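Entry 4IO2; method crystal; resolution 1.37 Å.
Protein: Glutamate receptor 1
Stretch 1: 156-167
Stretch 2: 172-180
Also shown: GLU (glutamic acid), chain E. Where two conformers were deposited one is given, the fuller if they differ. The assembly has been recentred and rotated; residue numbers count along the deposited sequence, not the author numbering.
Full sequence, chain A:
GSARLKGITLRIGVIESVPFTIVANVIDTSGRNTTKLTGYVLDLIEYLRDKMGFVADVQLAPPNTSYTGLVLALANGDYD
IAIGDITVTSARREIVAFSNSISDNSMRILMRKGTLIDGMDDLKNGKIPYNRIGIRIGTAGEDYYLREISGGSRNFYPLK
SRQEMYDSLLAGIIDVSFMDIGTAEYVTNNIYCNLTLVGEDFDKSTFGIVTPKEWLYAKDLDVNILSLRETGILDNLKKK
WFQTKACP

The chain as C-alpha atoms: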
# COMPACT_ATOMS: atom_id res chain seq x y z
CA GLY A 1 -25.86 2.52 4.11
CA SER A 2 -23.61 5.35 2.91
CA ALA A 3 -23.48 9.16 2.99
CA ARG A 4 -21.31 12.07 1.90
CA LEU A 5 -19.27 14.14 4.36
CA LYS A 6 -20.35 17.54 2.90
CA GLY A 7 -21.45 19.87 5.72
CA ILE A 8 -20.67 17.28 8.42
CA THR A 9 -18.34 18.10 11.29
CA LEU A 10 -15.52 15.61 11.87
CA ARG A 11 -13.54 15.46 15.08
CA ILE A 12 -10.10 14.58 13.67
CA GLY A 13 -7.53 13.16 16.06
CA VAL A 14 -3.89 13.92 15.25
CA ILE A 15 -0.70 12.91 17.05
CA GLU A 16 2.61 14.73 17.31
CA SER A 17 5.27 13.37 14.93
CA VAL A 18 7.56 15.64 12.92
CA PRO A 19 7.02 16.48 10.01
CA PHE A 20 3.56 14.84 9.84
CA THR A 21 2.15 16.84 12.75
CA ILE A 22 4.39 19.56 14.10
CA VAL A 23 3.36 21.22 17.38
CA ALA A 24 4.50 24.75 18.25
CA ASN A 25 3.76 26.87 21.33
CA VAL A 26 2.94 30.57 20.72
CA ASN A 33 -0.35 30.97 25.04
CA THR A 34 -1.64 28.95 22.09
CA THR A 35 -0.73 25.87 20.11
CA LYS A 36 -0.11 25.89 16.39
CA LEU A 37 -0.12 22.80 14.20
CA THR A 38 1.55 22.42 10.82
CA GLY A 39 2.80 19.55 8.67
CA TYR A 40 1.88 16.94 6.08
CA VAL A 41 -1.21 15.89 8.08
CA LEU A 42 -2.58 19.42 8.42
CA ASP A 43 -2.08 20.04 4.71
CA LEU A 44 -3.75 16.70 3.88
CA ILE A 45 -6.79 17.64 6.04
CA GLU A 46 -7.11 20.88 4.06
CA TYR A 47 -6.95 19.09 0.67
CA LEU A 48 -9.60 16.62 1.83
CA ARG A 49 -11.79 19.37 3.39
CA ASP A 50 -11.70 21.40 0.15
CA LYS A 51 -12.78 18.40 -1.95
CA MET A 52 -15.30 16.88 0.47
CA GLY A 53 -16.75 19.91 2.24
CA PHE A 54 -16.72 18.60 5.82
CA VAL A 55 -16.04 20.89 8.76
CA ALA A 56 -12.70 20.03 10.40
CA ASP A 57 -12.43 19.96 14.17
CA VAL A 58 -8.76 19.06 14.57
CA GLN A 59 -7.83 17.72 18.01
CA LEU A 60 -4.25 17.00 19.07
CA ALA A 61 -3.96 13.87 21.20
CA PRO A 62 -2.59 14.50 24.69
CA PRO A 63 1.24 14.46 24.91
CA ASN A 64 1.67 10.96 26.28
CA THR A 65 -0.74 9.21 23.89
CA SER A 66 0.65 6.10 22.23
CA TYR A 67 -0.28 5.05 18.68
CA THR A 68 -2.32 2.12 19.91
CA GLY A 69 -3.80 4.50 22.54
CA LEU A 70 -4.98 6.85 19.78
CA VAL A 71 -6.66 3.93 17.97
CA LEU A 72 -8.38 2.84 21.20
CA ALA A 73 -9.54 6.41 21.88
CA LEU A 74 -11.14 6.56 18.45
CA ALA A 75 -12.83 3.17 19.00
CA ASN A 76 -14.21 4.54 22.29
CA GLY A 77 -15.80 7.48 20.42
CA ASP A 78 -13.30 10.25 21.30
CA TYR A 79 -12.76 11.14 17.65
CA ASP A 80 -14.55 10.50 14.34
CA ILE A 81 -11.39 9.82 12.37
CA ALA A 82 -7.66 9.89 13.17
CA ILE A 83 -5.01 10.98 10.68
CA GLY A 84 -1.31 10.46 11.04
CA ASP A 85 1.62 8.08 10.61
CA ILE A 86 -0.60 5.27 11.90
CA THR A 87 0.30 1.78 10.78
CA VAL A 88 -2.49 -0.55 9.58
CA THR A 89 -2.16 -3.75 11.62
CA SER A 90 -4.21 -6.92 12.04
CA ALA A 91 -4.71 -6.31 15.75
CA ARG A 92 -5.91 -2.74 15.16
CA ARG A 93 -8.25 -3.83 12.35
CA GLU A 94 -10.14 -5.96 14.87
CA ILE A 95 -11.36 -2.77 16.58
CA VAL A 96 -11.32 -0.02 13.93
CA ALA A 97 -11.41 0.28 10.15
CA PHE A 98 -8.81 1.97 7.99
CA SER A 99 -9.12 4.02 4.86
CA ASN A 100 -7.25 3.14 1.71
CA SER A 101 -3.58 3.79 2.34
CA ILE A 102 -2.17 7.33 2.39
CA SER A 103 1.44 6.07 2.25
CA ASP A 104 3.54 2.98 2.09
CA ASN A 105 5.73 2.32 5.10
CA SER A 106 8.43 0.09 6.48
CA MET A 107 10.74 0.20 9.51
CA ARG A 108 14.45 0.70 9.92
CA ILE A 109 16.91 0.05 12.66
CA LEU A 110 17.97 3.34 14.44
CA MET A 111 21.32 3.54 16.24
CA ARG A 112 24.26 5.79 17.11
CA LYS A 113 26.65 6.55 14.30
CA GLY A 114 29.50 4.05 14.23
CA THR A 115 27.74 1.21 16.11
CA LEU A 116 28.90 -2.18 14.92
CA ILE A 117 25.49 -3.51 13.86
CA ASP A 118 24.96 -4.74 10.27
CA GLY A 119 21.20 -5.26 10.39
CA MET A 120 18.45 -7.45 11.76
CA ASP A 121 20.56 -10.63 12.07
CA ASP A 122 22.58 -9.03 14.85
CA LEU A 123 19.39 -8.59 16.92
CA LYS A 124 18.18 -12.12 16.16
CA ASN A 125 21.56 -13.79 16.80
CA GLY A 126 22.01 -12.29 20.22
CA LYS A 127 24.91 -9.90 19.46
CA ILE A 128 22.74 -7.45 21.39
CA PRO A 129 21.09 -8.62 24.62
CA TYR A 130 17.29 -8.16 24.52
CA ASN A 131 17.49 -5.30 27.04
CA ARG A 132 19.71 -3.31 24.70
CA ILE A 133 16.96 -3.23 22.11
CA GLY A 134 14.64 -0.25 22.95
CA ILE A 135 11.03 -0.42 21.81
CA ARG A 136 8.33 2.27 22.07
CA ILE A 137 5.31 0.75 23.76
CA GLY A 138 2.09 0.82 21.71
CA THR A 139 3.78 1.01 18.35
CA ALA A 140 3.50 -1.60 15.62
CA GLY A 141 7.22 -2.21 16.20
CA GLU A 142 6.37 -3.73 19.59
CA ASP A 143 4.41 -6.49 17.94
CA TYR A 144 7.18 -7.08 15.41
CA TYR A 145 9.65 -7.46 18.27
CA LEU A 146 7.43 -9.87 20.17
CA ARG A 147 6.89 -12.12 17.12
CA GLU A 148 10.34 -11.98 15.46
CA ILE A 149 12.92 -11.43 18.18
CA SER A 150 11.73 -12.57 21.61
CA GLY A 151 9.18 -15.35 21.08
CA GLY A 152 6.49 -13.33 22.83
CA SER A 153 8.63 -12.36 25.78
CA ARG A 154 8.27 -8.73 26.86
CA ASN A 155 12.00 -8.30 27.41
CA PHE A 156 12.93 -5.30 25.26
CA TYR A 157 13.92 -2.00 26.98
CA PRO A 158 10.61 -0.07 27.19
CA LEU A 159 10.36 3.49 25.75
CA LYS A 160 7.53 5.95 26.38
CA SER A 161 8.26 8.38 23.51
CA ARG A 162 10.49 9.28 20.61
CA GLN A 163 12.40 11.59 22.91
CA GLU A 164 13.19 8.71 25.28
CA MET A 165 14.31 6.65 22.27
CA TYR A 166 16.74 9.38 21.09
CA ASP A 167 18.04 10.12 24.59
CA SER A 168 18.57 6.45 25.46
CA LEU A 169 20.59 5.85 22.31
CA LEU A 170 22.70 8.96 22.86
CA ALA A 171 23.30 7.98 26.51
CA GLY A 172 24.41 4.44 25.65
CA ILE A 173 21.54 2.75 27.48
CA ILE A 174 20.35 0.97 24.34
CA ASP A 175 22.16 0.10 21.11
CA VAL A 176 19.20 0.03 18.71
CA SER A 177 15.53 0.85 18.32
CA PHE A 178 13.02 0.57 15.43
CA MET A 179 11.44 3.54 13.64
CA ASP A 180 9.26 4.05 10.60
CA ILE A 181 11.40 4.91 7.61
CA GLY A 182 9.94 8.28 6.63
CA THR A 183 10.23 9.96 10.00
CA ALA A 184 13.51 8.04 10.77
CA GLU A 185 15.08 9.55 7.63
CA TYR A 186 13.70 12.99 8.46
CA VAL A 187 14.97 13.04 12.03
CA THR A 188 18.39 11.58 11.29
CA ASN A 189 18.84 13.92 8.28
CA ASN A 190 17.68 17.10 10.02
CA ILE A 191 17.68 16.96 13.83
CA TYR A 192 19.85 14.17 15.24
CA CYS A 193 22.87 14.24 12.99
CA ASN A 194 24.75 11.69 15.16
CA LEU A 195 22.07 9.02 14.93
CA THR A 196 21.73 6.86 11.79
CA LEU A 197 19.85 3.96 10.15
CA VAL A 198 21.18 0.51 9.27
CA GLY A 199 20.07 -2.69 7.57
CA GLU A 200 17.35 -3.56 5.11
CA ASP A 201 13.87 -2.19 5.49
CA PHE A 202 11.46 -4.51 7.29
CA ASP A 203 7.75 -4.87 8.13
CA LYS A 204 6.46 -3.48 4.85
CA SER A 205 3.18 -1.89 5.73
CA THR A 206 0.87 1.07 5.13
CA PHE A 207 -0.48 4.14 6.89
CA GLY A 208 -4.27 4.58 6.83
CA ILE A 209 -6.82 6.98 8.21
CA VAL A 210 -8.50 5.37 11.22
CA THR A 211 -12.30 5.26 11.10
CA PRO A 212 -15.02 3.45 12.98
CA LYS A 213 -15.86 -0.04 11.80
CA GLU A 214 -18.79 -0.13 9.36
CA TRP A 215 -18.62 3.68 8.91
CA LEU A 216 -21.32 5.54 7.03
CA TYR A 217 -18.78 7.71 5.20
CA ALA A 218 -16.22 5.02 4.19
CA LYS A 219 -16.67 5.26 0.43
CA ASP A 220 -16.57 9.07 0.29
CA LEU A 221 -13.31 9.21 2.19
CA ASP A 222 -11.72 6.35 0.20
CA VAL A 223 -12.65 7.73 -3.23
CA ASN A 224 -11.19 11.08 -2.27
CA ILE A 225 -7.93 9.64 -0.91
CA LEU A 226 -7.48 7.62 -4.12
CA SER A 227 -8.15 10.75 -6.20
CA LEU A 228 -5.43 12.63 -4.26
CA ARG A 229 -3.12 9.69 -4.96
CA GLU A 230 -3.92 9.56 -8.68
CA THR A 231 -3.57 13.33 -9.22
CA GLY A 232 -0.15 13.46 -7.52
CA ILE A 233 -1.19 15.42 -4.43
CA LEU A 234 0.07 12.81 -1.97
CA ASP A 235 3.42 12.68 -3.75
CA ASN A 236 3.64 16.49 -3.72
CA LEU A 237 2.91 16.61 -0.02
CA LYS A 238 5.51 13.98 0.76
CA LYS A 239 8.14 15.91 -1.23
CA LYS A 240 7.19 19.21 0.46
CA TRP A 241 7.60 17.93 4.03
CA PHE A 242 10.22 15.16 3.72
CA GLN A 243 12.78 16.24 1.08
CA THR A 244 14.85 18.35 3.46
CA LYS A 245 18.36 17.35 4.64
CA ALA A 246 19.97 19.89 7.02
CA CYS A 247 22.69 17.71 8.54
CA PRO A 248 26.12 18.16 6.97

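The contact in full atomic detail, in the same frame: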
# COMPACT_ATOMS: atom_id res chain seq x y z
N PHE A 156 12.25 -6.48 25.80
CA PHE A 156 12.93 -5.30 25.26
C PHE A 156 13.08 -4.24 26.34
O PHE A 156 12.44 -4.35 27.34
CB PHE A 156 12.15 -4.73 24.09
CG PHE A 156 10.71 -4.44 24.40
CD1 PHE A 156 10.35 -3.23 24.94
CD2 PHE A 156 9.74 -5.33 24.06
CE1 PHE A 156 8.99 -2.92 25.13
CE2 PHE A 156 8.39 -5.04 24.28
CZ PHE A 156 8.03 -3.88 24.85
N TYR A 157 13.90 -3.21 26.11
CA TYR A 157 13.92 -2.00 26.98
C TYR A 157 12.75 -1.08 26.60
O TYR A 157 12.68 -0.64 25.46
CB TYR A 157 15.25 -1.23 26.77
CG TYR A 157 15.43 -0.08 27.73
CD1 TYR A 157 14.99 1.19 27.41
CD2 TYR A 157 16.12 -0.25 28.92
CE1 TYR A 157 15.15 2.24 28.27
CE2 TYR A 157 16.28 0.81 29.80
CZ TYR A 157 15.82 2.04 29.46
OH TYR A 157 16.01 3.09 30.33
N PRO A 158 11.86 -0.79 27.57
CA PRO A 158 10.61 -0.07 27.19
C PRO A 158 10.83 1.44 27.03
O PRO A 158 11.52 2.06 27.84
CB PRO A 158 9.68 -0.37 28.36
CG PRO A 158 10.69 -0.55 29.57
CD PRO A 158 11.88 -1.25 28.98
N LEU A 159 10.25 2.04 26.00
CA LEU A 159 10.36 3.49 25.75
C LEU A 159 8.96 4.11 25.68
O LEU A 159 8.06 3.54 25.06
CB LEU A 159 11.10 3.76 24.46
CG LEU A 159 12.52 3.14 24.35
CD1 LEU A 159 12.95 3.07 22.86
CD2 LEU A 159 13.49 3.91 25.25
N LYS A 160 8.82 5.27 26.31
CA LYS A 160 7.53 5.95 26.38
C LYS A 160 7.30 6.98 25.26
O LYS A 160 6.20 7.49 25.09
CB LYS A 160 7.40 6.67 27.71
CG LYS A 160 7.43 5.74 28.90
CD LYS A 160 7.26 6.49 30.23
CE LYS A 160 7.17 5.51 31.40
NZ LYS A 160 6.86 6.17 32.69
N SER A 161 8.34 7.28 24.50
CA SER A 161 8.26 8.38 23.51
C SER A 161 9.45 8.36 22.58
O SER A 161 10.42 7.66 22.85
CB SER A 161 8.28 9.72 24.22
OG SER A 161 9.55 9.91 24.84
N ARG A 162 9.34 9.08 21.46
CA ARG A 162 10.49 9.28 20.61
C ARG A 162 11.66 9.93 21.36
O ARG A 162 12.80 9.53 21.22
CB ARG A 162 10.11 10.09 19.38
CG ARG A 162 9.22 9.32 18.43
CD ARG A 162 8.97 10.10 17.16
NE ARG A 162 8.05 9.41 16.26
CZ ARG A 162 6.72 9.49 16.26
NH1 ARG A 162 6.07 10.30 17.07
NH2 ARG A 162 6.05 8.75 15.41
N GLN A 163 11.34 10.93 22.16
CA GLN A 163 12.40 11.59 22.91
C GLN A 163 13.17 10.61 23.80
O GLN A 163 14.39 10.69 23.86
CB GLN A 163 11.85 12.75 23.73
CG GLN A 163 12.94 13.66 24.28
CD GLN A 163 13.66 14.42 23.19
OE1 GLN A 163 13.04 15.12 22.39
NE2 GLN A 163 14.98 14.27 23.14
N GLU A 164 12.48 9.69 24.47
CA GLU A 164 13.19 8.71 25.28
C GLU A 164 14.04 7.79 24.39
O GLU A 164 15.14 7.38 24.79
CB GLU A 164 12.21 7.91 26.18
CG GLU A 164 12.80 7.54 27.52
CD GLU A 164 12.01 6.53 28.34
OE1 GLU A 164 10.85 6.25 28.01
OE2 GLU A 164 12.57 6.03 29.35
N MET A 165 13.54 7.46 23.19
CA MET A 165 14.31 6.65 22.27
C MET A 165 15.62 7.39 21.95
O MET A 165 16.70 6.81 22.04
CB MET A 165 13.50 6.32 21.02
CG MET A 165 14.14 5.45 20.00
SD MET A 165 12.99 5.08 18.67
CE MET A 165 12.68 6.70 17.95
N TYR A 166 15.53 8.64 21.50
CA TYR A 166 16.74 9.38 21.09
C TYR A 166 17.71 9.50 22.26
O TYR A 166 18.91 9.21 22.14
CB TYR A 166 16.40 10.78 20.56
CG TYR A 166 15.35 10.84 19.47
CD1 TYR A 166 15.35 9.93 18.41
CD2 TYR A 166 14.33 11.77 19.52
CE1 TYR A 166 14.40 10.00 17.42
CE2 TYR A 166 13.37 11.85 18.52
CZ TYR A 166 13.40 10.95 17.49
OH TYR A 166 12.42 11.01 16.51
N ASP A 167 17.19 9.90 23.41
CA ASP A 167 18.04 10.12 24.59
C ASP A 167 18.71 8.82 25.07
O ASP A 167 19.87 8.83 25.49
CB ASP A 167 17.22 10.72 25.72
CG ASP A 167 16.75 12.13 25.41
OD1 ASP A 167 17.22 12.72 24.43
OD2 ASP A 167 15.90 12.66 26.15
N GLY A 172 23.84 5.77 25.64
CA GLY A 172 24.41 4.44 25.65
C GLY A 172 23.65 3.41 26.46
O GLY A 172 24.18 2.34 26.81
N ILE A 173 22.36 3.67 26.70
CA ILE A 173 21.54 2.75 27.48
C ILE A 173 21.01 1.63 26.57
O ILE A 173 20.83 0.50 27.01
CB ILE A 173 20.34 3.47 28.09
CG1 ILE A 173 20.81 4.51 29.09
CG2 ILE A 173 19.40 2.49 28.78
CD1 ILE A 173 19.75 5.50 29.49
N ILE A 174 20.68 1.98 25.33
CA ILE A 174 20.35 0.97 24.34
C ILE A 174 21.26 1.10 23.13
O ILE A 174 21.90 2.16 22.93
CB ILE A 174 18.85 1.09 23.90
CG1 ILE A 174 18.55 2.51 23.38
CG2 ILE A 174 17.97 0.72 25.08
CD1 ILE A 174 17.06 2.67 22.89
N ASP A 175 21.35 0.05 22.34
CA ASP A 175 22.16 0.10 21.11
C ASP A 175 21.33 0.32 19.87
O ASP A 175 21.85 0.83 18.88
CB ASP A 175 22.98 -1.19 20.97
CG ASP A 175 24.04 -1.34 22.05
OD1 ASP A 175 24.67 -0.32 22.41
OD2 ASP A 175 24.13 -2.48 22.57
N VAL A 176 20.05 -0.10 19.88
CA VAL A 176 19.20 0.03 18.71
C VAL A 176 17.77 0.30 19.15
O VAL A 176 17.36 -0.02 20.26
CB VAL A 176 19.20 -1.23 17.81
CG1 VAL A 176 20.56 -1.51 17.23
CG2 VAL A 176 18.70 -2.45 18.61
N SER A 177 17.00 0.91 18.25
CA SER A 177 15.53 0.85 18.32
C SER A 177 15.01 0.69 16.89
O SER A 177 15.80 0.54 15.95
CB SER A 177 14.97 2.10 18.99
OG SER A 177 13.57 1.94 19.27
N PHE A 178 13.67 0.67 16.73
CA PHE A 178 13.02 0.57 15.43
C PHE A 178 12.25 1.87 15.22
O PHE A 178 11.72 2.45 16.19
CB PHE A 178 11.96 -0.54 15.41
CG PHE A 178 12.46 -1.95 15.65
CD1 PHE A 178 13.79 -2.27 15.50
CD2 PHE A 178 11.56 -2.94 16.02
CE1 PHE A 178 14.22 -3.57 15.72
CE2 PHE A 178 11.98 -4.24 16.21
CZ PHE A 178 13.32 -4.54 16.07
N MET A 179 12.16 2.30 13.98
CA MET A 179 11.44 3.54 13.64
C MET A 179 10.97 3.47 12.21
O MET A 179 11.65 2.94 11.35
CB MET A 179 12.34 4.73 13.89
CG MET A 179 11.63 6.04 13.75
SD MET A 179 12.75 7.42 14.24
CE MET A 179 11.61 8.81 14.07
N ASP A 180 9.76 3.94 11.96
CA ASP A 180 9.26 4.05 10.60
C ASP A 180 10.24 4.80 9.72
O ASP A 180 10.83 5.80 10.14
CB ASP A 180 7.96 4.83 10.56
CG ASP A 180 6.78 4.11 11.18
OD1 ASP A 180 6.78 2.84 11.26
OD2 ASP A 180 5.83 4.86 11.50
N GLU E . 3.48 4.09 12.73
CA GLU E . 3.73 3.55 14.07
C GLU E . 2.44 2.97 14.65
O GLU E . 1.34 3.24 14.09
CB GLU E . 4.28 4.60 15.04
CG GLU E . 5.59 5.28 14.62
CD GLU E . 6.84 4.40 14.64
OE1 GLU E . 6.75 3.27 15.11
OE2 GLU E . 7.92 4.90 14.24
OXT GLU E . 2.51 2.23 15.65

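How do the two backbones lie against each other? Strand 157-159 and helix 162-167 form one side, and strand 177-180 crosses the helix at -132°, their axes 10.1 Å apart at closest approach. No hydrogen bond joins the stretches, so side-chain packing holds the 458 Å² contact.

What does Met-165 do at the centre? Its CA-to-CB bond points sideways, but the side chain, extended through chi1 and chi2 and turned at chi3 (p), brings its end nearer to the strand. There Met-165 SD lies 3.2 Å from Ser-177 OG, and Met-165 CE packs 3.8 Å from Met-179 SD, a contact between two polarizable, apolar thioethers.

How does Ile-174 fill the other end? Its CA-to-CB bond points toward the first stretch, and it meets Tyr-157, Leu-159 and the backbone of Met-165: Ile-174 CG2 lies 3.7 Å from Tyr-157 CB, while Ile-174 CD1 reaches within 4.1 Å of Leu-159 CD1 and 4.2 Å of Met-165 O. Beside it, Ile-173 CG2 sits 4.1 Å from the centroid of the Tyr-157 ring, an off-centre CH-pi contact.

Where does Met-179 lead? Met-179 CE approaches the edge of the Tyr-166 ring, 3.4 Å from Tyr-166 OH, and lies 4.2 Å from Arg-162 NE. Next along the strand, Asp-180 N donates to glutamate OE2 at 3.1 Å, and glutamate N donates to Asp-180 OD2 at 2.8 Å, placing this packing beside the bound ligand.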